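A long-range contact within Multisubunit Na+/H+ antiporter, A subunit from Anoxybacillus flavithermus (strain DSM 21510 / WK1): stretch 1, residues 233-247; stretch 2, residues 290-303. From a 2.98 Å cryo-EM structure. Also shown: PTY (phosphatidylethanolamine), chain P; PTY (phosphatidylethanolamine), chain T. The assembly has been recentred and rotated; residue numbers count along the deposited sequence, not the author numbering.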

# COMPACT_ATOMS: atom_id res chain seq x y z
N LEU A 233 -26.17 -3.52 -92.51
CA LEU A 233 -26.52 -4.83 -91.98
C LEU A 233 -27.50 -5.59 -92.87
O LEU A 233 -28.10 -6.56 -92.41
CB LEU A 233 -27.10 -4.69 -90.58
CG LEU A 233 -26.12 -4.32 -89.48
CD1 LEU A 233 -26.88 -4.03 -88.21
CD2 LEU A 233 -25.14 -5.45 -89.26
N PHE A 234 -27.65 -5.19 -94.13
CA PHE A 234 -28.64 -5.81 -95.00
C PHE A 234 -28.13 -7.10 -95.62
O PHE A 234 -28.81 -8.13 -95.59
CB PHE A 234 -29.06 -4.79 -96.06
CG PHE A 234 -30.14 -5.28 -96.98
CD1 PHE A 234 -31.42 -5.50 -96.52
CD2 PHE A 234 -29.88 -5.46 -98.33
CE1 PHE A 234 -32.41 -5.94 -97.36
CE2 PHE A 234 -30.87 -5.89 -99.18
CZ PHE A 234 -32.13 -6.13 -98.69
N ILE A 235 -26.91 -7.07 -96.17
CA ILE A 235 -26.26 -8.25 -96.73
C ILE A 235 -25.89 -9.31 -95.69
O ILE A 235 -26.08 -10.50 -95.98
CB ILE A 235 -25.04 -7.83 -97.57
CG1 ILE A 235 -25.46 -6.78 -98.61
CG2 ILE A 235 -24.43 -9.01 -98.30
CD1 ILE A 235 -26.48 -7.28 -99.60
N PRO A 236 -25.38 -8.99 -94.48
CA PRO A 236 -25.19 -10.08 -93.50
C PRO A 236 -26.48 -10.72 -93.03
O PRO A 236 -26.52 -11.94 -92.83
CB PRO A 236 -24.45 -9.40 -92.34
CG PRO A 236 -23.80 -8.26 -92.93
CD PRO A 236 -24.72 -7.76 -93.97
N ALA A 237 -27.55 -9.92 -92.86
CA ALA A 237 -28.86 -10.47 -92.54
C ALA A 237 -29.35 -11.38 -93.65
O ALA A 237 -29.89 -12.47 -93.38
CB ALA A 237 -29.86 -9.34 -92.32
N LEU A 238 -29.15 -10.97 -94.91
CA LEU A 238 -29.52 -11.77 -96.07
C LEU A 238 -28.81 -13.11 -96.06
O LEU A 238 -29.46 -14.16 -96.17
CB LEU A 238 -29.19 -10.98 -97.33
CG LEU A 238 -29.70 -11.33 -98.73
CD1 LEU A 238 -29.79 -10.04 -99.51
CD2 LEU A 238 -28.81 -12.32 -99.45
N VAL A 239 -27.49 -13.10 -95.87
CA VAL A 239 -26.70 -14.33 -95.96
C VAL A 239 -27.00 -15.25 -94.78
O VAL A 239 -27.12 -16.47 -94.95
CB VAL A 239 -25.21 -13.99 -96.07
CG1 VAL A 239 -24.35 -15.24 -96.03
CG2 VAL A 239 -24.95 -13.25 -97.36
N LEU A 240 -27.20 -14.69 -93.58
CA LEU A 240 -27.43 -15.55 -92.41
C LEU A 240 -28.84 -16.16 -92.41
O LEU A 240 -29.00 -17.36 -92.13
CB LEU A 240 -27.16 -14.78 -91.13
CG LEU A 240 -25.70 -14.45 -90.83
CD1 LEU A 240 -25.58 -13.54 -89.64
CD2 LEU A 240 -24.92 -15.73 -90.60
N ILE A 241 -29.87 -15.35 -92.71
CA ILE A 241 -31.24 -15.86 -92.85
C ILE A 241 -31.30 -16.91 -93.95
O ILE A 241 -31.90 -17.98 -93.78
CB ILE A 241 -32.22 -14.70 -93.13
CG1 ILE A 241 -32.43 -13.83 -91.90
CG2 ILE A 241 -33.55 -15.21 -93.64
CD1 ILE A 241 -33.21 -12.58 -92.21
N LEU A 242 -30.63 -16.64 -95.07
CA LEU A 242 -30.65 -17.54 -96.20
C LEU A 242 -29.91 -18.83 -95.90
O LEU A 242 -30.31 -19.91 -96.35
CB LEU A 242 -30.04 -16.81 -97.39
CG LEU A 242 -30.27 -17.35 -98.77
CD1 LEU A 242 -31.75 -17.43 -98.93
CD2 LEU A 242 -29.68 -16.40 -99.77
N PHE A 243 -28.87 -18.74 -95.08
CA PHE A 243 -28.10 -19.90 -94.65
C PHE A 243 -28.95 -20.81 -93.77
O PHE A 243 -28.96 -22.03 -93.96
CB PHE A 243 -26.88 -19.40 -93.88
CG PHE A 243 -25.82 -20.43 -93.70
CD1 PHE A 243 -24.83 -20.60 -94.66
CD2 PHE A 243 -25.81 -21.24 -92.58
CE1 PHE A 243 -23.85 -21.54 -94.50
CE2 PHE A 243 -24.85 -22.19 -92.42
CZ PHE A 243 -23.86 -22.33 -93.37
N GLY A 244 -29.68 -20.22 -92.82
CA GLY A 244 -30.53 -21.03 -91.95
C GLY A 244 -31.71 -21.65 -92.68
O GLY A 244 -32.08 -22.81 -92.42
N ALA A 245 -32.29 -20.90 -93.62
CA ALA A 245 -33.40 -21.42 -94.40
C ALA A 245 -32.96 -22.52 -95.35
O ALA A 245 -33.72 -23.45 -95.61
CB ALA A 245 -34.07 -20.29 -95.17
N PHE A 246 -31.73 -22.44 -95.88
CA PHE A 246 -31.22 -23.55 -96.68
C PHE A 246 -30.85 -24.73 -95.81
O PHE A 246 -30.84 -25.87 -96.29
CB PHE A 246 -29.99 -23.11 -97.48
CG PHE A 246 -30.30 -22.17 -98.59
CD1 PHE A 246 -31.58 -22.01 -99.07
CD2 PHE A 246 -29.28 -21.42 -99.16
CE1 PHE A 246 -31.85 -21.13 -100.09
CE2 PHE A 246 -29.54 -20.55 -100.18
CZ PHE A 246 -30.82 -20.40 -100.64
N THR A 247 -30.54 -24.49 -94.54
CA THR A 247 -30.16 -25.58 -93.66
C THR A 247 -31.38 -26.40 -93.25
O THR A 247 -31.30 -27.63 -93.15
CB THR A 247 -29.46 -25.03 -92.43
OG1 THR A 247 -28.47 -24.08 -92.84
CG2 THR A 247 -28.77 -26.14 -91.71
N PRO A 290 -40.66 -10.53 -100.18
CA PRO A 290 -40.89 -9.09 -100.45
C PRO A 290 -39.89 -8.13 -99.82
O PRO A 290 -40.00 -6.92 -100.05
CB PRO A 290 -42.29 -8.85 -99.87
CG PRO A 290 -42.92 -10.13 -99.87
CD PRO A 290 -41.86 -11.10 -99.55
N ILE A 291 -38.93 -8.61 -99.04
CA ILE A 291 -37.91 -7.76 -98.43
C ILE A 291 -36.58 -7.88 -99.16
O ILE A 291 -35.96 -6.88 -99.51
CB ILE A 291 -37.77 -8.09 -96.93
CG1 ILE A 291 -39.05 -7.77 -96.18
CG2 ILE A 291 -36.63 -7.33 -96.32
CD1 ILE A 291 -39.07 -8.30 -94.78
N PHE A 292 -36.14 -9.11 -99.42
CA PHE A 292 -34.78 -9.35 -99.89
C PHE A 292 -34.67 -9.60 -101.39
O PHE A 292 -33.55 -9.66 -101.90
CB PHE A 292 -34.18 -10.56 -99.18
CG PHE A 292 -33.92 -10.35 -97.73
CD1 PHE A 292 -32.91 -9.52 -97.31
CD2 PHE A 292 -34.65 -11.05 -96.79
CE1 PHE A 292 -32.66 -9.34 -95.96
CE2 PHE A 292 -34.41 -10.88 -95.45
CZ PHE A 292 -33.41 -10.03 -95.04
N ALA A 293 -35.77 -9.77 -102.12
CA ALA A 293 -35.66 -10.06 -103.55
C ALA A 293 -35.47 -8.82 -104.40
O ALA A 293 -35.43 -8.93 -105.62
CB ALA A 293 -36.87 -10.84 -104.04
N VAL A 294 -35.34 -7.64 -103.78
CA VAL A 294 -34.94 -6.45 -104.52
C VAL A 294 -33.46 -6.47 -104.85
O VAL A 294 -33.01 -5.72 -105.73
CB VAL A 294 -35.38 -5.22 -103.70
CG1 VAL A 294 -34.52 -5.07 -102.46
CG2 VAL A 294 -35.42 -3.94 -104.53
N SER A 295 -32.68 -7.33 -104.19
CA SER A 295 -31.28 -7.53 -104.51
C SER A 295 -31.10 -8.80 -105.33
O SER A 295 -31.94 -9.70 -105.32
CB SER A 295 -30.44 -7.62 -103.24
OG SER A 295 -30.73 -8.81 -102.53
N SER A 296 -29.98 -8.87 -106.04
CA SER A 296 -29.72 -10.00 -106.92
C SER A 296 -29.09 -11.18 -106.21
O SER A 296 -29.21 -12.31 -106.69
CB SER A 296 -28.81 -9.55 -108.07
OG SER A 296 -29.42 -8.53 -108.83
N VAL A 297 -28.43 -10.93 -105.07
CA VAL A 297 -27.73 -11.99 -104.35
C VAL A 297 -28.71 -13.03 -103.83
O VAL A 297 -28.47 -14.23 -103.96
CB VAL A 297 -26.90 -11.37 -103.20
CG1 VAL A 297 -26.15 -12.45 -102.44
CG2 VAL A 297 -25.95 -10.31 -103.73
N TRP A 298 -29.85 -12.56 -103.29
CA TRP A 298 -30.92 -13.43 -102.82
C TRP A 298 -31.44 -14.32 -103.93
O TRP A 298 -31.43 -15.55 -103.80
CB TRP A 298 -32.05 -12.58 -102.25
CG TRP A 298 -33.25 -13.33 -101.70
CD1 TRP A 298 -34.40 -13.65 -102.38
CD2 TRP A 298 -33.44 -13.80 -100.36
NE1 TRP A 298 -35.27 -14.31 -101.55
CE2 TRP A 298 -34.71 -14.41 -100.31
CE3 TRP A 298 -32.66 -13.76 -99.20
CZ2 TRP A 298 -35.21 -14.98 -99.14
CZ3 TRP A 298 -33.17 -14.32 -98.05
CH2 TRP A 298 -34.42 -14.93 -98.03
N VAL A 299 -31.87 -13.72 -105.04
CA VAL A 299 -32.59 -14.46 -106.06
C VAL A 299 -31.67 -15.43 -106.79
O VAL A 299 -32.04 -16.59 -107.03
CB VAL A 299 -33.33 -13.49 -107.01
CG1 VAL A 299 -34.25 -12.61 -106.21
CG2 VAL A 299 -32.40 -12.60 -107.80
N TRP A 300 -30.41 -15.04 -107.01
CA TRP A 300 -29.55 -15.96 -107.73
C TRP A 300 -28.98 -17.02 -106.81
O TRP A 300 -28.81 -18.16 -107.25
CB TRP A 300 -28.45 -15.21 -108.47
CG TRP A 300 -28.98 -14.39 -109.61
CD1 TRP A 300 -29.06 -13.04 -109.68
CD2 TRP A 300 -29.58 -14.88 -110.82
NE1 TRP A 300 -29.63 -12.65 -110.87
CE2 TRP A 300 -29.96 -13.77 -111.58
CE3 TRP A 300 -29.81 -16.16 -111.34
CZ2 TRP A 300 -30.56 -13.89 -112.83
CZ3 TRP A 300 -30.41 -16.28 -112.58
CH2 TRP A 300 -30.78 -15.15 -113.31
N THR A 301 -28.75 -16.71 -105.52
CA THR A 301 -28.32 -17.74 -104.58
C THR A 301 -29.39 -18.81 -104.41
O THR A 301 -29.09 -20.01 -104.50
CB THR A 301 -28.00 -17.09 -103.23
OG1 THR A 301 -27.00 -16.09 -103.41
CG2 THR A 301 -27.47 -18.14 -102.27
N VAL A 302 -30.64 -18.38 -104.23
CA VAL A 302 -31.76 -19.30 -104.04
C VAL A 302 -31.96 -20.18 -105.28
O VAL A 302 -32.00 -21.41 -105.17
CB VAL A 302 -33.04 -18.51 -103.70
CG1 VAL A 302 -34.21 -19.39 -103.71
CG2 VAL A 302 -32.95 -17.95 -102.33
N ALA A 303 -32.02 -19.55 -106.46
CA ALA A 303 -32.27 -20.28 -107.70
C ALA A 303 -31.15 -21.27 -108.01
O ALA A 303 -31.42 -22.44 -108.35
CB ALA A 303 -32.44 -19.30 -108.85
C1 PTY P . -24.71 -12.84 -112.52
C2 PTY P . -29.34 -7.71 -115.67
C3 PTY P . -29.43 -9.12 -115.03
O4 PTY P . -25.02 -14.19 -112.08
C5 PTY P . -25.76 -10.58 -112.46
C6 PTY P . -25.57 -11.89 -111.74
O7 PTY P . -24.94 -11.59 -110.45
C8 PTY P . -25.30 -12.35 -109.41
O10 PTY P . -25.96 -13.35 -109.51
C11 PTY P . -24.82 -11.76 -108.11
C12 PTY P . -23.89 -12.65 -107.28
C13 PTY P . -24.56 -13.87 -106.66
C14 PTY P . -23.66 -14.62 -105.70
C15 PTY P . -24.09 -16.06 -105.42
C16 PTY P . -23.95 -16.98 -106.61
C17 PTY P . -23.75 -18.44 -106.23
C18 PTY P . -24.93 -19.07 -105.51
C19 PTY P . -24.69 -20.50 -105.06
C20 PTY P . -23.69 -20.64 -103.91
C30 PTY P . -24.00 -15.01 -111.86
C31 PTY P . -24.47 -16.33 -111.33
O30 PTY P . -22.85 -14.72 -112.05
C32 PTY P . -23.52 -17.49 -111.63
C33 PTY P . -23.38 -17.79 -113.11
C34 PTY P . -22.46 -18.96 -113.42
C35 PTY P . -23.03 -20.31 -113.03
C36 PTY P . -24.24 -20.73 -113.84
C37 PTY P . -24.76 -22.12 -113.50
P1 PTY P . -27.73 -10.95 -114.10
O11 PTY P . -28.07 -9.58 -114.85
O12 PTY P . -27.87 -11.94 -115.02
O13 PTY P . -28.52 -11.09 -112.95
O14 PTY P . -26.30 -10.85 -113.78
N1 PTY P . -30.54 -7.47 -116.47
C1 PTY T . -18.02 -8.17 -93.24
C2 PTY T . -19.99 -7.56 -99.15
C3 PTY T . -20.83 -6.29 -98.88
O4 PTY T . -17.51 -9.52 -93.30
C5 PTY T . -20.01 -6.87 -94.10
C6 PTY T . -18.98 -7.94 -94.38
O7 PTY T . -19.58 -9.18 -94.93
C8 PTY T . -20.45 -9.94 -94.23
O10 PTY T . -20.73 -9.79 -93.07
C11 PTY T . -21.03 -11.01 -95.10
C12 PTY T . -21.85 -12.05 -94.34
C13 PTY T . -21.01 -13.07 -93.61
C14 PTY T . -21.83 -14.23 -93.07
C15 PTY T . -21.03 -15.46 -92.67
C16 PTY T . -21.87 -16.72 -92.67
C17 PTY T . -21.14 -17.99 -92.26
C18 PTY T . -20.81 -18.05 -90.78
C19 PTY T . -20.46 -19.45 -90.29
C20 PTY T . -19.28 -20.08 -91.01
C30 PTY T . -17.70 -10.26 -92.21
C31 PTY T . -17.14 -11.64 -92.36
O30 PTY T . -18.26 -9.86 -91.23
C32 PTY T . -17.50 -12.52 -91.17
C33 PTY T . -17.00 -13.95 -91.30
C34 PTY T . -17.40 -14.82 -90.13
C35 PTY T . -16.85 -16.24 -90.19
C36 PTY T . -17.18 -17.06 -88.94
C37 PTY T . -16.56 -18.44 -88.93
P1 PTY T . -21.15 -5.98 -96.23
O11 PTY T . -20.39 -5.74 -97.62
O12 PTY T . -21.63 -7.25 -96.28
O13 PTY T . -22.10 -4.98 -96.00
O14 PTY T . -20.07 -5.97 -95.23
N1 PTY T . -20.52 -8.26 -100.32

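The centre of this contact is apolar, built around Leu238, Leu242, Phe292 and Trp298. Leu242 points toward the second stretch and lays its CD1 over one face of the Trp298 indole. CD1 lies 3.8 Å from the centroid of the Trp298 six-membered ring, 21° off the ring normal, which makes this a CH-pi contact. The nearest ring atom is Trp298 CZ3, 3.5 Å from Leu242 CD1. The same methyl also meets Val302, with Leu242 CD1 3.6 Å from Val302 CG2. It thus touches both the indole and the valine one turn further on.

Leu238 meets the edge of the same indole, with its CG 3.9 Å from Trp298 CE3. Its two methyls diverge. Leu238 CD1 packs 3.9 Å from Phe292 CD1, while Leu238 CD2 lies 4.0 Å from Val297 CG1. Leu238 is also at the closest backbone approach, its CA 6.9 Å from the CA of Phe292. Ile241 points toward the second stretch and reaches Phe292, with Ile241 CD1 3.8 Å from Phe292 CZ.

Phe292 has the largest area covered by the other stretch, although it is poorly ordered. Its CA-to-CB bond points sideways, but the end of the side chain comes nearer to the first stretch. There it pairs with Phe234. The ring planes are near parallel, at 29°, but slid apart, with centroids 5.4 Å from each other. The rings barely overlap, and their closest atoms are Phe234 CE1 and Phe292 CD1 at 3.6 Å.

Further along the helices, Phe246 presents its ring edge to Val302 and Thr301. Phe246 CZ is 3.7 Å from Val302 CG2, and Phe246 CE2 is 3.8 Å from Thr301 CG2. Leu242 CD2 lies 3.8 Å from the same threonine methyl, Thr301 CG2. Helices 234-247 and 296-303 run in nearly the same direction, 20° apart. Their axes approach to 10.5 Å, and side chains such as Leu238, Leu242 and Trp298 meet across that spacing.

The polar edge adds no hydrogen bond across the stretches. Thr301 turns its methyl to the contact, while its OG1 donates to Val297 O in its own helix at a very short 2.4 Å. Ser295 points toward the first stretch, and its OG lies 3.4 Å from Leu238 CD1. That hydroxyl donates to Phe292 O, with Ser295 OG and Phe292 O 3.0 Å apart, across the type I turn from Phe292 to Ser295. The two stretches thus meet through side-chain packing, while these hydroxyls bond locally.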